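Local coordinates for cell surface protein (Putative S-layer protein) (Clostridioides difficile R20291, PDB 5NJL) that promotes cell adhesion in vitro and is probably an adhesin of the clostridial cell wall and S-layer, built as an extended three-domain molecule, at residues K20-M25 and T55-L60; G31-G36 and V91-E96; Q37-I42 and K80-N85; G160-D165 and L193-A198. All blocks are in the same frame, centred on the assembly; numbering follows the deposited sequence. Where two conformers were deposited one is given.

Contact 1. Residues K20-M25 and T55-L60. With SO4 (sulfate ion), chain Q.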
loop_
_atom_site.group_PDB
_atom_site.type_symbol
_atom_site.label_atom_id
_atom_site.label_comp_id
_atom_site.label_asym_id
_atom_site.label_seq_id
_atom_site.Cartn_x
_atom_site.Cartn_y
_atom_site.Cartn_z
ATOM N N LYS A 20 14.616 1.081 11.616
ATOM C CA LYS A 20 13.811 0.466 10.547
ATOM C C LYS A 20 13.805 1.296 9.268
ATOM O O LYS A 20 13.984 0.748 8.185
ATOM C CB LYS A 20 12.378 0.210 11.017
ATOM C CG LYS A 20 12.292 -0.895 12.068
ATOM C CD LYS A 20 10.839 -1.252 12.404
ATOM C CE LYS A 20 10.726 -2.566 13.175
ATOM N NZ LYS A 20 10.915 -2.347 14.637
ATOM N N VAL A 21 13.617 2.605 9.386
ATOM C CA VAL A 21 13.584 3.483 8.213
ATOM C C VAL A 21 14.963 3.555 7.528
ATOM O O VAL A 21 15.049 3.636 6.292
ATOM C CB VAL A 21 13.057 4.864 8.562
ATOM C CG1 VAL A 21 13.114 5.811 7.373
ATOM C CG2 VAL A 21 11.629 4.755 9.043
ATOM N N ARG A 22 16.033 3.507 8.311
ATOM C CA ARG A 22 17.378 3.461 7.734
ATOM C C ARG A 22 17.505 2.259 6.796
ATOM O O ARG A 22 18.007 2.397 5.648
ATOM C CB ARG A 22 18.472 3.419 8.823
ATOM C CG ARG A 22 19.902 3.234 8.293
ATOM C CD ARG A 22 20.956 2.965 9.381
ATOM N NE ARG A 22 21.150 4.109 10.295
ATOM C CZ ARG A 22 20.834 4.130 11.603
ATOM N NH1 ARG A 22 21.039 5.224 12.311
ATOM N NH2 ARG A 22 20.298 3.080 12.217
ATOM N N ASP A 23 17.042 1.096 7.266
ATOM C CA ASP A 23 17.109 -0.115 6.445
ATOM C C ASP A 23 16.233 -0.007 5.181
ATOM O O ASP A 23 16.673 -0.411 4.099
ATOM C CB ASP A 23 16.805 -1.371 7.282
ATOM C CG ASP A 23 17.873 -1.644 8.361
ATOM O OD1 ASP A 23 19.009 -1.113 8.268
ATOM O OD2 ASP A 23 17.570 -2.397 9.310
ATOM N N LEU A 24 15.031 0.567 5.301
ATOM C CA LEU A 24 14.155 0.794 4.150
ATOM C C LEU A 24 14.781 1.711 3.132
ATOM O O LEU A 24 14.692 1.460 1.927
ATOM C CB LEU A 24 12.818 1.403 4.562
ATOM C CG LEU A 24 11.893 0.510 5.410
ATOM C CD1 LEU A 24 10.671 1.319 5.737
ATOM C CD2 LEU A 24 11.527 -0.808 4.725
ATOM N N MET A 25 15.395 2.790 3.612
ATOM C CA MET A 25 15.969 3.797 2.705
ATOM C C MET A 25 17.202 3.271 1.958
ATOM O O MET A 25 17.542 3.802 0.908
ATOM C CB MET A 25 16.303 5.092 3.450
ATOM C CG MET A 25 15.073 5.841 3.927
ATOM S SD MET A 25 15.398 7.426 4.730
ATOM C CE MET A 25 15.613 8.512 3.321
ATOM N N THR A 55 15.641 12.441 1.457
ATOM C CA THR A 55 16.481 11.539 0.669
ATOM C C THR A 55 17.574 10.835 1.435
ATOM O O THR A 55 18.220 9.929 0.877
ATOM C CB THR A 55 17.130 12.289 -0.499
ATOM O OG1 THR A 55 17.873 13.421 0.005
ATOM C CG2 THR A 55 16.038 12.757 -1.465
ATOM N N ASN A 56 17.774 11.227 2.707
ATOM C CA ASN A 56 18.755 10.595 3.597
ATOM C C ASN A 56 18.117 10.452 4.981
ATOM O O ASN A 56 17.408 11.344 5.440
ATOM C CB ASN A 56 20.042 11.443 3.743
ATOM C CG ASN A 56 21.200 10.668 4.392
ATOM O OD1 ASN A 56 21.271 10.467 5.630
ATOM N ND2 ASN A 56 22.147 10.242 3.545
ATOM N N ILE A 57 18.390 9.335 5.632
ATOM C CA ILE A 57 17.930 9.066 7.001
ATOM C C ILE A 57 18.320 10.163 8.015
ATOM O O ILE A 57 17.570 10.424 8.959
ATOM C CB ILE A 57 18.396 7.660 7.469
ATOM C CG1 ILE A 57 17.762 7.266 8.804
ATOM C CG2 ILE A 57 19.915 7.534 7.519
ATOM C CD1 ILE A 57 16.249 7.163 8.782
ATOM N N ASP A 58 19.463 10.819 7.807
ATOM C CA ASP A 58 19.872 11.910 8.692
ATOM C C ASP A 58 18.876 13.057 8.715
ATOM O O ASP A 58 18.731 13.718 9.743
ATOM C CB ASP A 58 21.280 12.459 8.394
ATOM C CG ASP A 58 21.668 13.550 9.393
ATOM O OD1 ASP A 58 21.777 13.215 10.594
ATOM O OD2 ASP A 58 21.761 14.734 9.009
ATOM N N GLU A 59 18.131 13.267 7.634
ATOM C CA GLU A 59 17.104 14.295 7.661
ATOM C C GLU A 59 16.045 14.006 8.730
ATOM O O GLU A 59 15.579 14.933 9.405
ATOM C CB GLU A 59 16.437 14.470 6.303
ATOM C CG GLU A 59 17.364 15.018 5.237
ATOM C CD GLU A 59 16.646 15.146 3.913
ATOM O OE1 GLU A 59 15.729 15.986 3.809
ATOM O OE2 GLU A 59 16.989 14.384 3.003
ATOM N N LEU A 60 15.680 12.731 8.868
ATOM C CA LEU A 60 14.729 12.309 9.903
ATOM C C LEU A 60 15.363 12.395 11.284
ATOM O O LEU A 60 14.747 12.902 12.213
ATOM C CB LEU A 60 14.207 10.895 9.639
ATOM C CG LEU A 60 13.369 10.264 10.751
ATOM C CD1 LEU A 60 12.106 11.067 10.952
ATOM C CD2 LEU A 60 13.056 8.828 10.386
HETATM S S SO4 Q . 21.049 13.008 -0.954
HETATM O O1 SO4 Q . 20.317 14.288 -1.053
HETATM O O2 SO4 Q . 22.459 13.219 -1.345
HETATM O O3 SO4 Q . 20.993 12.506 0.436
HETATM O O4 SO4 Q . 20.439 12.025 -1.878
#

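Contact 2. Residues G31-G36 and V91-E96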
loop_
_atom_site.group_PDB
_atom_site.type_symbol
_atom_site.label_atom_id
_atom_site.label_comp_id
_atom_site.label_asym_id
_atom_site.label_seq_id
_atom_site.Cartn_x
_atom_site.Cartn_y
_atom_site.Cartn_z
ATOM N N GLY A 31 17.154 -4.244 -10.662
ATOM C CA GLY A 31 17.031 -4.470 -12.100
ATOM C C GLY A 31 15.959 -3.606 -12.732
ATOM O O GLY A 31 15.282 -2.820 -12.048
ATOM N N GLY A 32 15.808 -3.757 -14.050
ATOM C CA GLY A 32 14.888 -2.977 -14.833
ATOM C C GLY A 32 15.226 -1.500 -14.918
ATOM O O GLY A 32 16.343 -1.089 -14.586
ATOM N N SER A 33 14.246 -0.698 -15.330
ATOM C CA SER A 33 14.499 0.718 -15.653
ATOM C C SER A 33 14.992 1.529 -14.443
ATOM O O SER A 33 15.756 2.474 -14.615
ATOM C CB SER A 33 13.253 1.384 -16.256
ATOM O OG SER A 33 12.226 1.569 -15.293
ATOM N N GLN A 34 14.552 1.146 -13.239
ATOM C CA GLN A 34 14.852 1.892 -12.007
ATOM C C GLN A 34 16.019 1.329 -11.203
ATOM O O GLN A 34 16.204 1.698 -10.044
ATOM C CB GLN A 34 13.579 1.969 -11.143
ATOM C CG GLN A 34 12.397 2.638 -11.846
ATOM C CD GLN A 34 12.700 4.043 -12.324
ATOM O OE1 GLN A 34 12.982 4.919 -11.518
ATOM N NE2 GLN A 34 12.649 4.269 -13.642
ATOM N N VAL A 35 16.827 0.446 -11.795
ATOM C CA VAL A 35 17.978 -0.126 -11.119
ATOM C C VAL A 35 18.801 0.963 -10.394
ATOM O O VAL A 35 19.093 2.005 -10.974
ATOM C CB VAL A 35 18.896 -0.941 -12.075
ATOM C CG1 VAL A 35 19.464 -0.105 -13.202
ATOM C CG2 VAL A 35 19.999 -1.623 -11.291
ATOM N N GLY A 36 19.112 0.715 -9.131
ATOM C CA GLY A 36 19.873 1.656 -8.296
ATOM C C GLY A 36 19.085 2.771 -7.613
ATOM O O GLY A 36 19.641 3.481 -6.821
ATOM N N VAL A 91 12.333 -5.151 -9.196
ATOM C CA VAL A 91 12.065 -4.184 -10.249
ATOM C C VAL A 91 10.821 -3.338 -9.975
ATOM O O VAL A 91 9.984 -3.696 -9.146
ATOM C CB VAL A 91 11.963 -4.868 -11.629
ATOM C CG1 VAL A 91 13.239 -5.661 -11.904
ATOM C CG2 VAL A 91 10.751 -5.782 -11.717
ATOM N N ALA A 92 10.737 -2.223 -10.693
ATOM C CA ALA A 92 9.715 -1.193 -10.493
ATOM C C ALA A 92 8.496 -1.342 -11.393
ATOM O O ALA A 92 7.462 -0.694 -11.182
ATOM C CB ALA A 92 10.333 0.180 -10.752
ATOM N N GLU A 93 8.634 -2.176 -12.410
ATOM C CA GLU A 93 7.601 -2.334 -13.426
ATOM C C GLU A 93 7.372 -3.835 -13.679
ATOM O O GLU A 93 8.264 -4.679 -13.451
ATOM C CB GLU A 93 7.953 -1.537 -14.697
ATOM C CG GLU A 93 9.254 -1.927 -15.360
ATOM C CD GLU A 93 10.499 -1.404 -14.626
ATOM O OE1 GLU A 93 10.558 -0.172 -14.395
ATOM O OE2 GLU A 93 11.382 -2.228 -14.276
ATOM N N ALA A 94 6.141 -4.153 -14.064
ATOM C CA ALA A 94 5.730 -5.541 -14.306
ATOM C C ALA A 94 4.422 -5.580 -15.086
ATOM O O ALA A 94 3.641 -4.611 -15.070
ATOM C CB ALA A 94 5.543 -6.280 -13.004
ATOM N N THR A 95 4.197 -6.708 -15.773
ATOM C CA THR A 95 2.901 -6.956 -16.413
ATOM C C THR A 95 1.841 -7.066 -15.339
ATOM O O THR A 95 2.030 -7.749 -14.333
ATOM C CB THR A 95 2.919 -8.256 -17.217
ATOM O OG1 THR A 95 3.998 -8.197 -18.140
ATOM C CG2 THR A 95 1.575 -8.443 -17.972
ATOM N N GLU A 96 0.732 -6.370 -15.532
ATOM C CA GLU A 96 -0.370 -6.460 -14.605
ATOM C C GLU A 96 -0.955 -7.870 -14.599
ATOM O O GLU A 96 -0.881 -8.587 -15.597
ATOM C CB GLU A 96 -1.430 -5.385 -14.933
ATOM C CG GLU A 96 -0.890 -4.007 -14.516
ATOM C CD GLU A 96 -1.847 -2.829 -14.651
ATOM O OE1 GLU A 96 -2.785 -2.885 -15.466
ATOM O OE2 GLU A 96 -1.585 -1.809 -13.961
HETATM O O HOH W 1 13.027 -1.288 -12.344
#

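Contact 3. Residues Q37-I42 and K80-N85. With SO4 (sulfate ion), chain C.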
loop_
_atom_site.group_PDB
_atom_site.type_symbol
_atom_site.label_atom_id
_atom_site.label_comp_id
_atom_site.label_asym_id
_atom_site.label_seq_id
_atom_site.Cartn_x
_atom_site.Cartn_y
_atom_site.Cartn_z
ATOM N N GLN A 37 17.796 2.896 -7.889
ATOM C CA GLN A 37 16.981 3.951 -7.290
ATOM C C GLN A 37 16.267 3.407 -6.077
ATOM O O GLN A 37 16.034 2.179 -5.978
ATOM C CB GLN A 37 15.960 4.467 -8.289
ATOM C CG GLN A 37 16.592 5.170 -9.477
ATOM C CD GLN A 37 17.238 6.478 -9.081
ATOM O OE1 GLN A 37 18.436 6.656 -9.239
ATOM N NE2 GLN A 37 16.438 7.399 -8.553
ATOM N N PRO A 38 15.908 4.292 -5.132
ATOM C CA PRO A 38 15.259 3.777 -3.923
ATOM C C PRO A 38 13.822 3.219 -4.156
ATOM O O PRO A 38 13.042 3.788 -4.932
ATOM C CB PRO A 38 15.232 4.998 -2.981
ATOM C CG PRO A 38 15.382 6.194 -3.859
ATOM C CD PRO A 38 16.191 5.741 -5.043
ATOM N N ILE A 39 13.520 2.125 -3.477
ATOM C CA ILE A 39 12.203 1.491 -3.526
ATOM C C ILE A 39 11.194 2.262 -2.672
ATOM O O ILE A 39 10.036 2.316 -3.027
ATOM C CB ILE A 39 12.293 0.032 -3.072
ATOM C CG1 ILE A 39 13.116 -0.775 -4.078
ATOM C CG2 ILE A 39 10.921 -0.608 -2.900
ATOM C CD1 ILE A 39 13.655 -2.058 -3.505
ATOM N N TYR A 40 11.650 2.869 -1.573
ATOM C CA TYR A 40 10.780 3.556 -0.617
ATOM C C TYR A 40 10.872 5.062 -0.682
ATOM O O TYR A 40 11.938 5.648 -1.016
ATOM C CB TYR A 40 11.045 3.029 0.804
ATOM C CG TYR A 40 10.688 1.575 0.940
ATOM C CD1 TYR A 40 9.368 1.180 1.243
ATOM C CD2 TYR A 40 11.632 0.574 0.713
ATOM C CE1 TYR A 40 9.025 -0.160 1.326
ATOM C CE2 TYR A 40 11.296 -0.761 0.788
ATOM C CZ TYR A 40 9.987 -1.118 1.104
ATOM O OH TYR A 40 9.652 -2.440 1.177
ATOM N N GLU A 41 9.717 5.696 -0.433
ATOM C CA GLU A 41 9.601 7.126 -0.381
ATOM C C GLU A 41 9.194 7.466 1.045
ATOM O O GLU A 41 8.126 7.042 1.514
ATOM C CB GLU A 41 8.558 7.674 -1.359
ATOM C CG GLU A 41 8.495 9.193 -1.406
ATOM C CD GLU A 41 7.557 9.715 -2.478
ATOM O OE1 GLU A 41 7.861 9.567 -3.665
ATOM O OE2 GLU A 41 6.513 10.283 -2.142
ATOM N N ILE A 42 10.052 8.229 1.718
ATOM C CA ILE A 42 9.811 8.608 3.113
ATOM C C ILE A 42 9.534 10.090 3.130
ATOM O O ILE A 42 10.274 10.886 2.518
ATOM C CB ILE A 42 11.026 8.309 4.010
ATOM C CG1 ILE A 42 11.519 6.885 3.811
ATOM C CG2 ILE A 42 10.696 8.585 5.482
ATOM C CD1 ILE A 42 10.512 5.802 4.103
ATOM N N LYS A 80 7.147 2.524 -3.351
ATOM C CA LYS A 80 6.951 3.073 -4.686
ATOM C C LYS A 80 6.534 2.007 -5.738
ATOM O O LYS A 80 6.329 2.352 -6.898
ATOM C CB LYS A 80 8.192 3.808 -5.187
ATOM C CG LYS A 80 8.565 5.058 -4.389
ATOM C CD LYS A 80 9.949 5.601 -4.759
ATOM C CE LYS A 80 10.001 6.418 -6.036
ATOM N NZ LYS A 80 9.001 7.504 -6.015
ATOM N N GLY A 81 6.441 0.743 -5.324
ATOM C CA GLY A 81 5.962 -0.342 -6.175
ATOM C C GLY A 81 7.137 -1.171 -6.623
ATOM O O GLY A 81 7.987 -0.678 -7.367
ATOM N N HIS A 82 7.194 -2.409 -6.149
ATOM C CA HIS A 82 8.250 -3.326 -6.532
ATOM C C HIS A 82 7.777 -4.766 -6.595
ATOM O O HIS A 82 6.754 -5.129 -6.008
ATOM C CB HIS A 82 9.441 -3.188 -5.570
ATOM C CG HIS A 82 9.170 -3.662 -4.183
ATOM N ND1 HIS A 82 8.377 -2.969 -3.294
ATOM C CD2 HIS A 82 9.602 -4.763 -3.524
ATOM C CE1 HIS A 82 8.331 -3.635 -2.148
ATOM N NE2 HIS A 82 9.057 -4.724 -2.265
ATOM N N ILE A 83 8.523 -5.585 -7.314
ATOM C CA ILE A 83 8.238 -7.016 -7.397
ATOM C C ILE A 83 9.531 -7.703 -7.763
ATOM O O ILE A 83 10.398 -7.088 -8.366
ATOM C CB ILE A 83 7.132 -7.283 -8.460
ATOM C CG1 ILE A 83 6.344 -8.562 -8.156
ATOM C CG2 ILE A 83 7.697 -7.314 -9.873
ATOM C CD1 ILE A 83 5.126 -8.741 -9.057
ATOM N N THR A 84 9.667 -8.968 -7.406
ATOM C CA THR A 84 10.771 -9.785 -7.883
ATOM C C THR A 84 10.443 -10.436 -9.234
ATOM O O THR A 84 9.433 -11.123 -9.351
ATOM C CB THR A 84 11.105 -10.862 -6.838
ATOM O OG1 THR A 84 11.483 -10.204 -5.630
ATOM C CG2 THR A 84 12.251 -11.736 -7.308
ATOM N N ASN A 85 11.260 -10.195 -10.250
ATOM C CA ASN A 85 10.996 -10.698 -11.594
ATOM C C ASN A 85 11.584 -12.119 -11.780
ATOM O O ASN A 85 12.145 -12.687 -10.852
ATOM C CB ASN A 85 11.450 -9.695 -12.669
ATOM C CG ASN A 85 12.960 -9.599 -12.838
ATOM O OD1 ASN A 85 13.739 -10.352 -12.241
ATOM N ND2 ASN A 85 13.383 -8.646 -13.663
HETATM S S SO4 C . 9.137 -7.279 0.245
HETATM O O1 SO4 C . 10.119 -6.667 -0.670
HETATM O O2 SO4 C . 9.582 -7.105 1.648
HETATM O O3 SO4 C . 9.026 -8.729 -0.057
HETATM O O4 SO4 C . 7.825 -6.612 0.034
HETATM O O HOH W 2 10.312 9.192 -4.140
#

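Contact 4. Residues G160-D165 and L193-A198. With SO4 (sulfate ion), chain P.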
loop_
_atom_site.group_PDB
_atom_site.type_symbol
_atom_site.label_atom_id
_atom_site.label_comp_id
_atom_site.label_asym_id
_atom_site.label_seq_id
_atom_site.Cartn_x
_atom_site.Cartn_y
_atom_site.Cartn_z
ATOM N N GLY A 160 -4.289 -14.264 -10.735
ATOM C CA GLY A 160 -2.926 -14.134 -10.266
ATOM C C GLY A 160 -1.901 -14.289 -11.355
ATOM O O GLY A 160 -0.747 -13.983 -11.140
ATOM N N ASP A 161 -2.305 -14.750 -12.544
ATOM C CA ASP A 161 -1.393 -14.800 -13.686
ATOM C C ASP A 161 -1.240 -13.453 -14.349
ATOM O O ASP A 161 -2.138 -12.599 -14.290
ATOM C CB ASP A 161 -1.872 -15.860 -14.709
ATOM C CG ASP A 161 -1.692 -17.289 -14.204
ATOM O OD1 ASP A 161 -0.779 -17.543 -13.365
ATOM O OD2 ASP A 161 -2.436 -18.187 -14.653
ATOM N N GLU A 162 -0.087 -13.243 -14.978
ATOM C CA GLU A 162 0.171 -12.036 -15.763
ATOM C C GLU A 162 -0.703 -12.011 -17.011
ATOM O O GLU A 162 -0.958 -13.070 -17.626
ATOM C CB GLU A 162 1.659 -11.940 -16.142
ATOM C CG GLU A 162 2.555 -11.791 -14.900
ATOM C CD GLU A 162 4.061 -11.802 -15.188
ATOM O OE1 GLU A 162 4.486 -12.140 -16.313
ATOM O OE2 GLU A 162 4.830 -11.473 -14.256
ATOM N N LYS A 163 -1.175 -10.811 -17.361
ATOM C CA LYS A 163 -2.028 -10.612 -18.527
ATOM C C LYS A 163 -1.309 -11.030 -19.784
ATOM O O LYS A 163 -0.138 -10.728 -19.959
ATOM C CB LYS A 163 -2.506 -9.177 -18.647
ATOM C CG LYS A 163 -3.517 -8.851 -17.546
ATOM C CD LYS A 163 -4.063 -7.435 -17.659
ATOM C CE LYS A 163 -5.121 -7.220 -16.591
ATOM N NZ LYS A 163 -5.761 -5.891 -16.796
ATOM N N ILE A 164 -2.021 -11.752 -20.636
ATOM C CA ILE A 164 -1.410 -12.323 -21.821
ATOM C C ILE A 164 -1.751 -11.458 -23.044
ATOM O O ILE A 164 -2.666 -10.623 -22.996
ATOM C CB ILE A 164 -1.681 -13.854 -21.981
ATOM C CG1 ILE A 164 -3.132 -14.256 -21.805
ATOM C CG2 ILE A 164 -0.903 -14.654 -20.959
ATOM C CD1 ILE A 164 -4.051 -13.560 -22.743
ATOM N N ASP A 165 -1.006 -11.643 -24.129
ATOM C CA ASP A 165 -1.192 -10.860 -25.350
ATOM C C ASP A 165 -0.904 -11.784 -26.523
ATOM O O ASP A 165 0.234 -12.193 -26.716
ATOM C CB ASP A 165 -0.212 -9.683 -25.307
ATOM C CG ASP A 165 -0.298 -8.754 -26.516
ATOM O OD1 ASP A 165 -1.089 -8.961 -27.487
ATOM O OD2 ASP A 165 0.491 -7.778 -26.481
ATOM N N LEU A 193 1.972 -18.344 -23.458
ATOM C CA LEU A 193 1.692 -17.182 -24.257
ATOM C C LEU A 193 2.562 -16.012 -23.819
ATOM O O LEU A 193 2.991 -15.929 -22.655
ATOM C CB LEU A 193 0.229 -16.809 -24.185
ATOM C CG LEU A 193 -0.767 -17.868 -24.639
ATOM C CD1 LEU A 193 -2.161 -17.434 -24.250
ATOM C CD2 LEU A 193 -0.655 -18.036 -26.149
ATOM N N GLY A 194 2.830 -15.119 -24.763
ATOM C CA GLY A 194 3.528 -13.875 -24.442
ATOM C C GLY A 194 2.655 -13.001 -23.559
ATOM O O GLY A 194 1.419 -13.121 -23.550
ATOM N N VAL A 195 3.299 -12.118 -22.820
ATOM C CA VAL A 195 2.577 -11.254 -21.892
ATOM C C VAL A 195 2.406 -9.823 -22.409
ATOM O O VAL A 195 3.088 -9.368 -23.327
ATOM C CB VAL A 195 3.232 -11.277 -20.500
ATOM C CG1 VAL A 195 3.145 -12.668 -19.927
ATOM C CG2 VAL A 195 4.677 -10.786 -20.541
ATOM N N ALA A 196 1.488 -9.100 -21.786
ATOM C CA ALA A 196 1.257 -7.715 -22.098
ATOM C C ALA A 196 2.462 -6.898 -21.593
ATOM O O ALA A 196 3.326 -7.409 -20.863
ATOM C CB ALA A 196 -0.048 -7.233 -21.476
ATOM N N GLY A 197 2.531 -5.650 -22.034
ATOM C CA GLY A 197 3.662 -4.784 -21.714
ATOM C C GLY A 197 3.695 -4.483 -20.226
ATOM O O GLY A 197 2.655 -4.480 -19.560
ATOM N N ALA A 198 4.901 -4.318 -19.704
ATOM C CA ALA A 198 5.091 -3.984 -18.287
ATOM C C ALA A 198 4.587 -2.571 -18.026
ATOM O O ALA A 198 4.630 -1.714 -18.902
ATOM C CB ALA A 198 6.544 -4.110 -17.885
HETATM S S SO4 P . 0.931 -3.569 -24.493
HETATM O O1 SO4 P . -0.210 -3.017 -23.719
HETATM O O2 SO4 P . 2.192 -2.896 -24.101
HETATM O O3 SO4 P . 0.711 -3.323 -25.938
HETATM O O4 SO4 P . 1.025 -5.025 -24.236
HETATM O O HOH W 3 1.417 -14.593 -27.199
HETATM O O HOH W 4 2.969 -7.510 -25.287
#

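Contact 1. Residues K20-M25 and T55-L60
M25 and I57 meet where the last turn of helix 14-25 packs on the beginning of helix 57-65, a good example of a long, flexible side chain fitting itself to a helix start. The M25 chain runs straight as far as its sulfur and then bends at chi3 (81°), which lays CE over the backbone that leads into the second helix, 3.5 Å from N56 N. Its sulfur sits alongside I57, with SD 4.1 Å from I57 CB. I57 points toward helix 14-25. Its CG1 stands anti to the backbone N (chi1 -172°), and CD1 beyond it ends between two neighbouring residues, 3.7 Å from V21 CG1 and equally near R22 N. The V21 and I57 side chains cross at a slant rather than lying side by side. R22 contributes its CB, 3.9 Å from I57 CG1. L60 CD2 adds a looser contact with V21 CG1, and I42 of strand 40-45 also packs on V21 and M25.

The helix-start amides find acceptors within 55-60. N56 and E59 form a capping box: D58 N donates to N56 OD1 at 2.9 Å, on a lone pair in the carbonyl plane, and E59 OE2 receives both T55 N, at 2.8 Å, and N56 N from one face of its carboxylate. T55 OG1 donates to sulfate O1 at 2.8 Å, and R22 NH2 forms a salt bridge with another sulfate, both ions probably from crystallisation. With two N-H groups on OE2, E59 would be expected to stay ionised, while the joint between the helices itself is apolar packing.

Contact 2. Residues G31-G36 and V91-E96
S33 and E93 are brought together by first torsions of the same kind: S33 OG (chi1 71°) and E93 CG (chi1 60°) each lie between their own backbone N and carbonyl carbon. In E93, chi2 (-76°) then folds CD back toward the turn made by 32-35. S33 OG donates to E93 OE1 over a short 2.6 Å, arriving from above the carboxylate plane. The other oxygen, OE2, takes a weak bond from S33 N at 3.4 Å and lies close to G32 CA. One residue is thus held through its hydroxyl and, less firmly, its amide. S33 OG is gripped a second time by Q34 NE2, 3.2 Å away, which lies with the hydroxyl in its amide plane.

The rest is packing: Q34 CG presses on A92 CB at 3.4 Å, and the V91 CG1 methyl lies against the G31 carbonyl, 3.5 Å from G31 O. One water joins the two segments with four bonds: it donates to G31 O and to E93 OE2, the latter at 2.7 Å, and accepts from Q34 N and A92 N. Amides of both segments are satisfied by it, and E93 is held to the loop by solvent as well as directly.

Beyond the contact, A92 and A94 pair with I201 and K199, so this side belongs to a small two-stranded sheet. The arrangement is a type I beta turn, G32 to V35, closed by V35 N bonding to G32 O, with an acidic side chain from a neighbouring strand receiving the hydroxyl and, weakly, the amide of its second residue.

Contact 3. Residues Q37-I42 and K80-N85
P38 opens the contact through its backbone, with P38 O 3.6 Å from the CD methylene of K80. At I39 the backbones join: K80 N donates to I39 O at 2.9 Å, nearly along the C=O axis. Since E41 pairs with T78, this bond keeps the antiparallel register of strands 40-45 and 72-79 for one more step. The I39 side chain turns to H82, its CG2 standing 3.5 Å from H82 ND1, and the two side chains meet at about a right angle. The same methyl also lies over one face of the Y40 ring, toward its rim. Although Y40 leaves the backbone pointing away from 80-85, its hydroxyl returns to within 3.8 Å of H82 CE1. E41, with CG anti to the backbone N (chi1 -175°), crosses K80, whose chain bends at chi3 and chi4. Their salt bridge is weak, 3.3 Å from E41 OE1 to K80 NZ. A water accepts from K80 NZ at 2.8 Å; its approach to E41 OE1 is so short as to be doubtful.

H82 carries the remaining chemistry. NE2 donates to O1 of a sulfate, probably from the crystallisation liquor, at 2.7 Å, while ND1 is hydrogen-bonded to D79 OD1. In the crystal, these two acceptors would probably favour a doubly protonated imidazole, and the long E41-K80 salt bridge suggests a surface interaction of modest strength.

Contact 4. Residues G160-D165 and L193-A198
A single beta bridge between I164 and V195 joins two otherwise irregular segments, and shows how two backbone bonds can fasten loops without a sheet. The bonds lie on either side of that pair: A196 N donates to K163 O, and D165 N to G194 O, both at 2.9 Å. Each donor sits well out of the plane of the carbonyl it meets, consistent with segments whose touching parts run 95° apart. Between the bonds the I164 and V195 CA atoms approach to 4.1 Å, and two CA-H...O contacts accompany them, V195 CA to K163 O and I164 CA to G194 O.

I164 CG2 rests on L193 CB at 4.0 Å. Both residues reach I141, while I164 also touches I157 and L193 touches I155, so the bridge packs on strands 138-145 and 152-158. V195 CG1 comes within 3.9 Å of E162 OE1, and V195 and E162 also touch T95. D165 CB lies beside the V195 carbonyl; CG, anti to the backbone N (chi1 -179°), carries the carboxylate on, and OD1 bonds to T167 OG1. A water donates to D165 O and accepts from G194 N, adding a solvent-mediated link. Just past the bridge, G197 N donates to O4 of a sulfate, probably from the crystallisation liquor, at 2.7 Å.

Overall arrangement
From the N terminus, helix 14-25 enters contact 1, the loop after it supplies 31-36 to contact 2, and 37-42 leads into strand 40-45 and contact 3. Contact 1 closes first, when helix 57-65 packs back on helix 14-25. Contact 3 closes next at 80-85, and contact 2 last of the three at 91-96, so contact 3 is nested within contact 2 and contact 1 crosses both. Contacts 1 and 3 touch where helix 14-25 lies on strand 40-45. Contact 4 follows in series, closing the loop from 160-165 to 193-198. It adjoins contact 2 through E96 O with K163 N and T95 OG1 with A196 O, tying the segment after strand 93-94 to the part holding strands 138-145 and 152-158.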